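Local coordinates for 2-oxoglutarate carboxylase small subunit (Hydrogenobacter thermophilus, PDB 7KCT), which is the small, or beta, subunit of a carboxylase, built like biotin carboxylases with an ATP-grasp domain, and binds adenosine-5'-diphosphate, bicarbonate and magnesium, at residues 76-81 with 106-111; 58-63 with 71-76; 261-266 with 289-294. All coordinates share one frame; numbering follows the deposited sequence.

Contact 1 (76-81 with 106-111); sequences DLALEV and KGITFI
L79, on the last turns of helix 71-81, lies opposite I108 with their CA atoms 7.7 Å apart, where residues 106-111 leave helix 97-105 and enter the short strand 109-110. The two methyl branches of L79 divide the work. CD2 points at the turn and packs on I108 CD1 at 3.6 Å, with the carbonyl oxygen of K106 also 3.6 Å from that same CD2. CD1 lies against the first carbon of the lysine chain, L79 CD1 to K106 CB being 4.1 Å, and these two side chains cross at about a right angle. A78, one residue back, adds its CB at 4.3 Å from I108 CD1; its small side chain suits a helix face resting on I86 of strand 85-87. The end of I108 reaches L79 because CG1 stands beside the backbone N (chi1 -58°) while CG2 is anti to that N. G107 accounts for the direction of the chain: its positive phi of 80° closes helix 97-105 with a Schellman motif, a conformation that glycine adopts with little strain, and the chain then runs on to I108, whose side chain points toward helix 71-81. I108 rests on I86 as well, so the contact joins a helix to the edge region of the parallel sheet in the Rossmann-like N-terminal part of the chain. D76 OD1 and K106 NZ stand 5.2 Å apart, too far for a salt bridge, though probably with a weak attraction. Across these two segments the cohesion is therefore essentially apolar, buried at A78 and I108 and shading into solvent at L79 and K106.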
loop_
_atom_site.group_PDB
_atom_site.type_symbol
_atom_site.label_atom_id
_atom_site.label_comp_id
_atom_site.label_asym_id
_atom_site.label_seq_id
_atom_site.Cartn_x
_atom_site.Cartn_y
_atom_site.Cartn_z
ATOM N N ASP A 76 20.056 -29.806 -2.301
ATOM C CA ASP A 76 20.747 -30.403 -1.169
ATOM C C ASP A 76 20.545 -29.575 0.098
ATOM O O ASP A 76 20.386 -30.132 1.187
ATOM C CB ASP A 76 22.242 -30.518 -1.446
ATOM C CG ASP A 76 22.611 -31.745 -2.283
ATOM O OD1 ASP A 76 21.723 -32.585 -2.570
ATOM O OD2 ASP A 76 23.803 -31.858 -2.661
ATOM N N LEU A 77 20.636 -28.248 -0.010
ATOM C CA LEU A 77 20.456 -27.414 1.191
ATOM C C LEU A 77 19.054 -27.559 1.742
ATOM O O LEU A 77 18.860 -27.642 2.957
ATOM C CB LEU A 77 20.733 -25.939 0.904
ATOM C CG LEU A 77 20.470 -24.894 1.986
ATOM C CD1 LEU A 77 21.474 -25.074 3.116
ATOM C CD2 LEU A 77 20.578 -23.503 1.346
ATOM N N ALA A 78 18.059 -27.572 0.858
ATOM C CA ALA A 78 16.687 -27.732 1.283
ATOM C C ALA A 78 16.520 -29.026 2.058
ATOM O O ALA A 78 15.862 -29.052 3.104
ATOM C CB ALA A 78 15.748 -27.731 0.068
ATOM N N LEU A 79 17.143 -30.105 1.586
ATOM C CA LEU A 79 17.100 -31.352 2.344
ATOM C C LEU A 79 17.780 -31.225 3.716
ATOM O O LEU A 79 17.252 -31.722 4.718
ATOM C CB LEU A 79 17.732 -32.480 1.531
ATOM C CG LEU A 79 17.004 -32.976 0.280
ATOM C CD1 LEU A 79 17.908 -33.997 -0.460
ATOM C CD2 LEU A 79 15.652 -33.555 0.671
ATOM N N GLU A 80 18.953 -30.588 3.775
ATOM C CA GLU A 80 19.719 -30.480 5.029
ATOM C C GLU A 80 18.975 -29.706 6.117
ATOM O O GLU A 80 19.153 -29.978 7.315
ATOM C CB GLU A 80 21.082 -29.795 4.764
ATOM C CG GLU A 80 22.046 -30.600 3.848
ATOM C CD GLU A 80 23.090 -29.740 3.092
ATOM O OE1 GLU A 80 23.166 -28.501 3.278
ATOM O OE2 GLU A 80 23.840 -30.326 2.275
ATOM N N VAL A 81 18.215 -28.671 5.750
ATOM C CA VAL A 81 17.520 -27.867 6.759
ATOM C C VAL A 81 16.074 -28.284 6.956
ATOM O O VAL A 81 15.357 -27.654 7.737
ATOM C CB VAL A 81 17.595 -26.360 6.433
ATOM C CG1 VAL A 81 19.040 -25.934 6.183
ATOM C CG2 VAL A 81 16.737 -25.998 5.257
ATOM N N LYS A 106 14.096 -35.773 -5.329
ATOM C CA LYS A 106 14.581 -35.717 -3.964
ATOM C C LYS A 106 13.472 -35.574 -2.952
ATOM O O LYS A 106 13.766 -35.434 -1.766
ATOM C CB LYS A 106 15.566 -34.562 -3.803
ATOM C CG LYS A 106 16.775 -34.678 -4.697
ATOM C CD LYS A 106 17.603 -35.896 -4.389
ATOM C CE LYS A 106 19.031 -35.687 -4.849
ATOM N NZ LYS A 106 19.843 -36.916 -4.697
ATOM N N GLY A 107 12.216 -35.555 -3.389
ATOM C CA GLY A 107 11.110 -35.431 -2.475
ATOM C C GLY A 107 10.823 -34.031 -1.988
ATOM O O GLY A 107 10.157 -33.870 -0.956
ATOM N N ILE A 108 11.281 -33.012 -2.708
ATOM C CA ILE A 108 11.029 -31.603 -2.375
ATOM C C ILE A 108 9.955 -31.087 -3.317
ATOM O O ILE A 108 10.023 -31.333 -4.526
ATOM C CB ILE A 108 12.308 -30.763 -2.530
ATOM C CG1 ILE A 108 13.419 -31.296 -1.641
ATOM C CG2 ILE A 108 12.065 -29.272 -2.214
ATOM C CD1 ILE A 108 13.128 -31.167 -0.187
ATOM N N THR A 109 8.975 -30.358 -2.794
ATOM C CA THR A 109 7.917 -29.832 -3.661
ATOM C C THR A 109 8.397 -28.536 -4.354
ATOM O O THR A 109 8.718 -27.530 -3.697
ATOM C CB THR A 109 6.631 -29.595 -2.860
ATOM O OG1 THR A 109 6.160 -30.821 -2.281
ATOM C CG2 THR A 109 5.487 -29.069 -3.722
ATOM N N PHE A 110 8.469 -28.572 -5.682
ATOM C CA PHE A 110 8.715 -27.375 -6.501
ATOM C C PHE A 110 7.411 -26.575 -6.591
ATOM O O PHE A 110 6.388 -27.118 -7.021
ATOM C CB PHE A 110 9.236 -27.814 -7.879
ATOM C CG PHE A 110 9.613 -26.670 -8.800
ATOM C CD1 PHE A 110 10.851 -26.085 -8.695
ATOM C CD2 PHE A 110 8.736 -26.214 -9.790
ATOM C CE1 PHE A 110 11.217 -25.041 -9.531
ATOM C CE2 PHE A 110 9.090 -25.143 -10.626
ATOM C CZ PHE A 110 10.314 -24.556 -10.487
ATOM N N ILE A 111 7.431 -25.297 -6.177
ATOM C CA ILE A 111 6.236 -24.430 -6.198
ATOM C C ILE A 111 6.177 -23.798 -7.591
ATOM O O ILE A 111 6.762 -22.729 -7.865
ATOM C CB ILE A 111 6.265 -23.388 -5.072
ATOM C CG1 ILE A 111 6.268 -24.103 -3.711
ATOM C CG2 ILE A 111 5.094 -22.414 -5.183
ATOM C CD1 ILE A 111 6.606 -23.187 -2.529
#

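Contact 2 (58-63 with 71-76); sequences YMIGVN and AERIVD
R73 lies along the loop that follows strand 56-59, its aliphatic part on I60 and its guanidinium over G61. The methylene R73 CD meets I60 CB at 3.8 Å, the two side chains sliding past each other in opposite directions. The G61 backbone lies over one face of the guanidinium, with G61 CA 3.6 Å from R73 NH1; glycine suits the site because a CB at these backbone angles would crowd the carbonyl O of I60. V62 CG1 approaches R73 NH2 obliquely at 4.1 Å. I60 CD1 touches I74 CG1 at 4.2 Å, and both isoleucines pack on I40 of strand 36-41. The arginine reaches the loop because its CG is anti to the backbone N (chi1 -164°) and the chain bends only at chi3 (-71°). In the next shell D66 OD2 takes a salt bridge from R73 NH1 and accepts from V62 N, tying the helix to the loop. N63 OD1 caps D66 N at the start of helix 66-69, which probably steadies the backbone that carries the acid. An arginine suits this surface position: its CD methylene packs on I60 while its charged end is paired with D66, probably lessening the cost of nonpolar neighbours.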
loop_
_atom_site.group_PDB
_atom_site.type_symbol
_atom_site.label_atom_id
_atom_site.label_comp_id
_atom_site.label_asym_id
_atom_site.label_seq_id
_atom_site.Cartn_x
_atom_site.Cartn_y
_atom_site.Cartn_z
ATOM N N TYR A 58 21.552 -18.752 4.311
ATOM C CA TYR A 58 22.787 -19.500 4.019
ATOM C C TYR A 58 23.569 -18.834 2.897
ATOM O O TYR A 58 23.054 -18.728 1.780
ATOM C CB TYR A 58 22.476 -20.966 3.628
ATOM C CG TYR A 58 21.920 -21.677 4.803
ATOM C CD1 TYR A 58 22.766 -22.240 5.768
ATOM C CD2 TYR A 58 20.564 -21.664 5.041
ATOM C CE1 TYR A 58 22.250 -22.828 6.925
ATOM C CE2 TYR A 58 20.042 -22.236 6.216
ATOM C CZ TYR A 58 20.886 -22.804 7.143
ATOM O OH TYR A 58 20.352 -23.394 8.268
ATOM N N MET A 59 24.849 -18.524 3.157
ATOM C CA MET A 59 25.730 -17.945 2.150
ATOM C C MET A 59 26.272 -19.097 1.325
ATOM O O MET A 59 26.955 -19.934 1.902
ATOM C CB MET A 59 26.905 -17.213 2.815
ATOM C CG MET A 59 27.773 -16.511 1.817
ATOM S SD MET A 59 29.371 -15.972 2.445
ATOM C CE MET A 59 29.100 -14.640 3.649
ATOM N N ILE A 60 25.996 -19.146 0.018
ATOM C CA ILE A 60 26.455 -20.240 -0.844
ATOM C C ILE A 60 26.912 -19.662 -2.175
ATOM O O ILE A 60 26.647 -18.499 -2.486
ATOM C CB ILE A 60 25.355 -21.310 -1.084
ATOM C CG1 ILE A 60 24.174 -20.691 -1.806
ATOM C CG2 ILE A 60 24.899 -21.924 0.205
ATOM C CD1 ILE A 60 23.101 -21.685 -2.224
ATOM N N GLY A 61 27.568 -20.490 -2.969
ATOM C CA GLY A 61 27.918 -20.222 -4.354
ATOM C C GLY A 61 29.351 -19.744 -4.501
ATOM O O GLY A 61 29.916 -19.097 -3.616
ATOM N N VAL A 62 29.945 -20.025 -5.661
ATOM C CA VAL A 62 31.342 -19.634 -5.871
ATOM C C VAL A 62 31.472 -18.300 -6.597
ATOM O O VAL A 62 32.564 -17.710 -6.625
ATOM C CB VAL A 62 32.102 -20.727 -6.649
ATOM C CG1 VAL A 62 32.079 -22.057 -5.890
ATOM C CG2 VAL A 62 31.511 -20.924 -8.015
ATOM N N ASN A 63 30.407 -17.810 -7.173
ATOM C CA ASN A 63 30.334 -16.445 -7.683
ATOM C C ASN A 63 28.888 -16.009 -7.549
ATOM O O ASN A 63 28.040 -16.830 -7.141
ATOM C CB ASN A 63 30.822 -16.383 -9.134
ATOM C CG ASN A 63 29.989 -17.233 -10.055
ATOM O OD1 ASN A 63 28.792 -17.028 -10.218
ATOM N ND2 ASN A 63 30.634 -18.209 -10.690
ATOM N N ALA A 71 21.591 -25.907 -9.233
ATOM C CA ALA A 71 20.422 -26.672 -8.817
ATOM C C ALA A 71 20.759 -27.728 -7.760
ATOM O O ALA A 71 20.004 -27.891 -6.795
ATOM C CB ALA A 71 19.780 -27.296 -10.047
ATOM N N GLU A 72 21.886 -28.436 -7.898
ATOM C CA GLU A 72 22.212 -29.499 -6.947
ATOM C C GLU A 72 22.438 -28.946 -5.535
ATOM O O GLU A 72 21.976 -29.542 -4.547
ATOM C CB GLU A 72 23.440 -30.283 -7.422
ATOM N N ARG A 73 23.179 -27.835 -5.419
ATOM C CA ARG A 73 23.487 -27.287 -4.109
ATOM C C ARG A 73 22.240 -26.754 -3.406
ATOM O O ARG A 73 22.104 -26.921 -2.188
ATOM C CB ARG A 73 24.548 -26.194 -4.222
ATOM C CG ARG A 73 25.162 -25.882 -2.884
ATOM C CD ARG A 73 25.988 -24.587 -2.881
ATOM N NE ARG A 73 27.249 -24.710 -3.618
ATOM C CZ ARG A 73 27.495 -24.127 -4.790
ATOM N NH1 ARG A 73 26.565 -23.372 -5.354
ATOM N NH2 ARG A 73 28.673 -24.278 -5.390
ATOM N N ILE A 74 21.306 -26.152 -4.150
ATOM C CA ILE A 74 20.089 -25.591 -3.552
ATOM C C ILE A 74 19.160 -26.694 -3.061
ATOM O O ILE A 74 18.583 -26.604 -1.973
ATOM C CB ILE A 74 19.402 -24.690 -4.590
ATOM C CG1 ILE A 74 20.288 -23.479 -4.849
ATOM C CG2 ILE A 74 18.052 -24.206 -4.121
ATOM C CD1 ILE A 74 19.860 -22.590 -6.024
ATOM N N VAL A 75 18.993 -27.750 -3.860
ATOM C CA VAL A 75 18.141 -28.858 -3.456
ATOM C C VAL A 75 18.743 -29.604 -2.279
ATOM O O VAL A 75 18.027 -30.007 -1.348
ATOM C CB VAL A 75 17.897 -29.793 -4.651
ATOM C CG1 VAL A 75 17.280 -31.076 -4.157
ATOM C CG2 VAL A 75 17.010 -29.115 -5.624
ATOM N N ASP A 76 20.056 -29.806 -2.301
ATOM C CA ASP A 76 20.747 -30.403 -1.169
ATOM C C ASP A 76 20.545 -29.575 0.098
ATOM O O ASP A 76 20.386 -30.132 1.187
ATOM C CB ASP A 76 22.242 -30.518 -1.446
ATOM C CG ASP A 76 22.611 -31.745 -2.283
ATOM O OD1 ASP A 76 21.723 -32.585 -2.570
ATOM O OD2 ASP A 76 23.803 -31.858 -2.661
#

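Contact 3 (261-266 with 289-294); sequences EYYGSL and KGNLYF
Y263 and L292 make a buried helix-to-sheet contact in the ATP-grasp part of the chain, where helix 257-273 packs on strand 292-298, an outermost strand of the antiparallel four-stranded sheet. The tyrosine ring takes the leucine over one face: L292 CD2 lies 3.7 Å from the Y263 ring centroid and 13° off the ring normal, a CH-pi contact. L292 CB covers the outer part of the same face, 3.6 Å from Y263 CE1. On the opposite face sits Y262 CD2 from the neighbouring helical residue, so the ring is held between the two. With CG beside the backbone N (chi1 -78°), the ring extends toward the strand and its hydroxyl reaches the start of it. There L292 N donates to Y263 OH at 3.2 Å, almost straight at 174°. Beyond the pair, both side chains also touch F219 of strand 215-223, and L292 rests on F284 and A286 of strand 278-286. Tyrosine suits the place because a single residue supplies both an apolar face for the leucine and an acceptor for a main-chain N-H, so that the strand's first residue is held by both packing and a hydrogen bond.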
loop_
_atom_site.group_PDB
_atom_site.type_symbol
_atom_site.label_atom_id
_atom_site.label_comp_id
_atom_site.label_asym_id
_atom_site.label_seq_id
_atom_site.Cartn_x
_atom_site.Cartn_y
_atom_site.Cartn_z
ATOM N N GLU A 261 -13.313 -12.251 -21.936
ATOM C CA GLU A 261 -13.751 -13.612 -21.639
ATOM C C GLU A 261 -13.532 -14.572 -22.807
ATOM O O GLU A 261 -13.244 -15.747 -22.579
ATOM C CB GLU A 261 -15.200 -13.582 -21.217
ATOM C CG GLU A 261 -15.412 -12.768 -19.945
ATOM C CD GLU A 261 -14.697 -13.369 -18.715
ATOM O OE1 GLU A 261 -14.350 -12.600 -17.787
ATOM O OE2 GLU A 261 -14.482 -14.609 -18.672
ATOM N N TYR A 262 -13.619 -14.103 -24.053
ATOM C CA TYR A 262 -13.343 -14.973 -25.193
ATOM C C TYR A 262 -11.892 -15.420 -25.195
ATOM O O TYR A 262 -11.592 -16.615 -25.220
ATOM C CB TYR A 262 -13.682 -14.257 -26.512
ATOM C CG TYR A 262 -13.154 -14.986 -27.724
ATOM C CD1 TYR A 262 -13.824 -16.080 -28.260
ATOM C CD2 TYR A 262 -11.973 -14.606 -28.315
ATOM C CE1 TYR A 262 -13.312 -16.774 -29.376
ATOM C CE2 TYR A 262 -11.461 -15.284 -29.395
ATOM C CZ TYR A 262 -12.147 -16.358 -29.936
ATOM O OH TYR A 262 -11.617 -17.011 -31.029
ATOM N N TYR A 263 -10.962 -14.457 -25.198
ATOM C CA TYR A 263 -9.563 -14.831 -25.219
ATOM C C TYR A 263 -9.169 -15.524 -23.927
ATOM O O TYR A 263 -8.334 -16.430 -23.947
ATOM C CB TYR A 263 -8.678 -13.614 -25.441
ATOM C CG TYR A 263 -8.637 -13.161 -26.871
ATOM C CD1 TYR A 263 -8.023 -13.947 -27.839
ATOM C CD2 TYR A 263 -9.171 -11.931 -27.250
ATOM C CE1 TYR A 263 -7.960 -13.541 -29.156
ATOM C CE2 TYR A 263 -9.111 -11.513 -28.567
ATOM C CZ TYR A 263 -8.493 -12.316 -29.509
ATOM O OH TYR A 263 -8.414 -11.907 -30.808
ATOM N N GLY A 264 -9.796 -15.148 -22.811
ATOM C CA GLY A 264 -9.513 -15.808 -21.551
ATOM C C GLY A 264 -9.967 -17.259 -21.518
ATOM O O GLY A 264 -9.283 -18.115 -20.937
ATOM N N SER A 265 -11.091 -17.565 -22.180
ATOM C CA SER A 265 -11.569 -18.946 -22.252
ATOM C C SER A 265 -10.612 -19.810 -23.042
ATOM O O SER A 265 -10.359 -20.961 -22.672
ATOM C CB SER A 265 -12.981 -18.999 -22.840
ATOM O OG SER A 265 -13.934 -18.630 -21.846
ATOM N N LEU A 266 -10.049 -19.250 -24.126
ATOM C CA LEU A 266 -9.105 -19.962 -24.985
ATOM C C LEU A 266 -7.823 -20.320 -24.239
ATOM O O LEU A 266 -7.221 -21.383 -24.477
ATOM C CB LEU A 266 -8.745 -19.102 -26.189
ATOM C CG LEU A 266 -9.919 -18.997 -27.166
ATOM C CD1 LEU A 266 -9.367 -18.571 -28.536
ATOM C CD2 LEU A 266 -10.866 -20.194 -27.312
ATOM N N LYS A 289 -5.884 -3.783 -35.880
ATOM C CA LYS A 289 -7.326 -4.055 -35.916
ATOM C C LYS A 289 -7.867 -4.669 -34.621
ATOM O O LYS A 289 -9.069 -4.946 -34.561
ATOM C CB LYS A 289 -7.666 -4.971 -37.102
ATOM N N GLY A 290 -7.029 -4.911 -33.603
ATOM C CA GLY A 290 -7.489 -5.421 -32.316
ATOM C C GLY A 290 -7.435 -6.925 -32.104
ATOM O O GLY A 290 -8.004 -7.411 -31.115
ATOM N N ASN A 291 -6.751 -7.670 -32.965
ATOM C CA ASN A 291 -6.701 -9.127 -32.900
ATOM C C ASN A 291 -5.434 -9.610 -32.208
ATOM O O ASN A 291 -4.345 -9.096 -32.470
ATOM C CB ASN A 291 -6.752 -9.729 -34.310
ATOM C CG ASN A 291 -8.033 -9.368 -35.074
ATOM O OD1 ASN A 291 -9.131 -9.649 -34.616
ATOM N ND2 ASN A 291 -7.886 -8.684 -36.193
ATOM N N LEU A 292 -5.576 -10.638 -31.371
ATOM C CA LEU A 292 -4.466 -11.197 -30.601
ATOM C C LEU A 292 -3.881 -12.458 -31.231
ATOM O O LEU A 292 -4.614 -13.326 -31.710
ATOM C CB LEU A 292 -4.944 -11.502 -29.178
ATOM C CG LEU A 292 -4.862 -10.367 -28.148
ATOM C CD1 LEU A 292 -5.282 -9.069 -28.753
ATOM C CD2 LEU A 292 -5.716 -10.700 -26.913
ATOM N N TYR A 293 -2.552 -12.550 -31.203
ATOM C CA TYR A 293 -1.790 -13.711 -31.633
ATOM C C TYR A 293 -0.789 -14.116 -30.552
ATOM O O TYR A 293 0.013 -13.291 -30.076
ATOM C CB TYR A 293 -1.037 -13.412 -32.918
ATOM C CG TYR A 293 -1.925 -12.842 -33.999
ATOM C CD1 TYR A 293 -2.218 -11.472 -34.033
ATOM C CD2 TYR A 293 -2.478 -13.656 -34.985
ATOM C CE1 TYR A 293 -3.038 -10.922 -35.040
ATOM C CE2 TYR A 293 -3.279 -13.114 -36.013
ATOM C CZ TYR A 293 -3.568 -11.755 -36.023
ATOM O OH TYR A 293 -4.378 -11.239 -37.019
ATOM N N PHE A 294 -0.790 -15.403 -30.230
ATOM C CA PHE A 294 0.033 -15.912 -29.155
ATOM C C PHE A 294 1.471 -15.884 -29.585
ATOM O O PHE A 294 1.792 -16.162 -30.748
ATOM C CB PHE A 294 -0.388 -17.331 -28.802
ATOM C CG PHE A 294 0.600 -18.081 -27.930
ATOM C CD1 PHE A 294 1.677 -18.737 -28.479
ATOM C CD2 PHE A 294 0.425 -18.123 -26.548
ATOM C CE1 PHE A 294 2.569 -19.459 -27.666
ATOM C CE2 PHE A 294 1.294 -18.848 -25.718
ATOM C CZ PHE A 294 2.377 -19.501 -26.268
#

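How the contacts relate
Contacts 1 and 2 are neighbours, with centres 12 Å apart: they share D76, draw on successive parts of helix 71-81 and fasten that helix near the two edges of the same parallel sheet. Between them lies direct packing, V81 CG1 on Y58 OH at 3.5 Å and K106 CG on V75 CG1 at 3.7 Å. Contact 3 belongs to the ATP-grasp part, its centre 39 Å from that of contact 1 and 42 Å from that of contact 2, and touches neither. The I74 side chain is about 13 Å from a bound adenosine-5'-diphosphate, that of L292 about 12 Å from one.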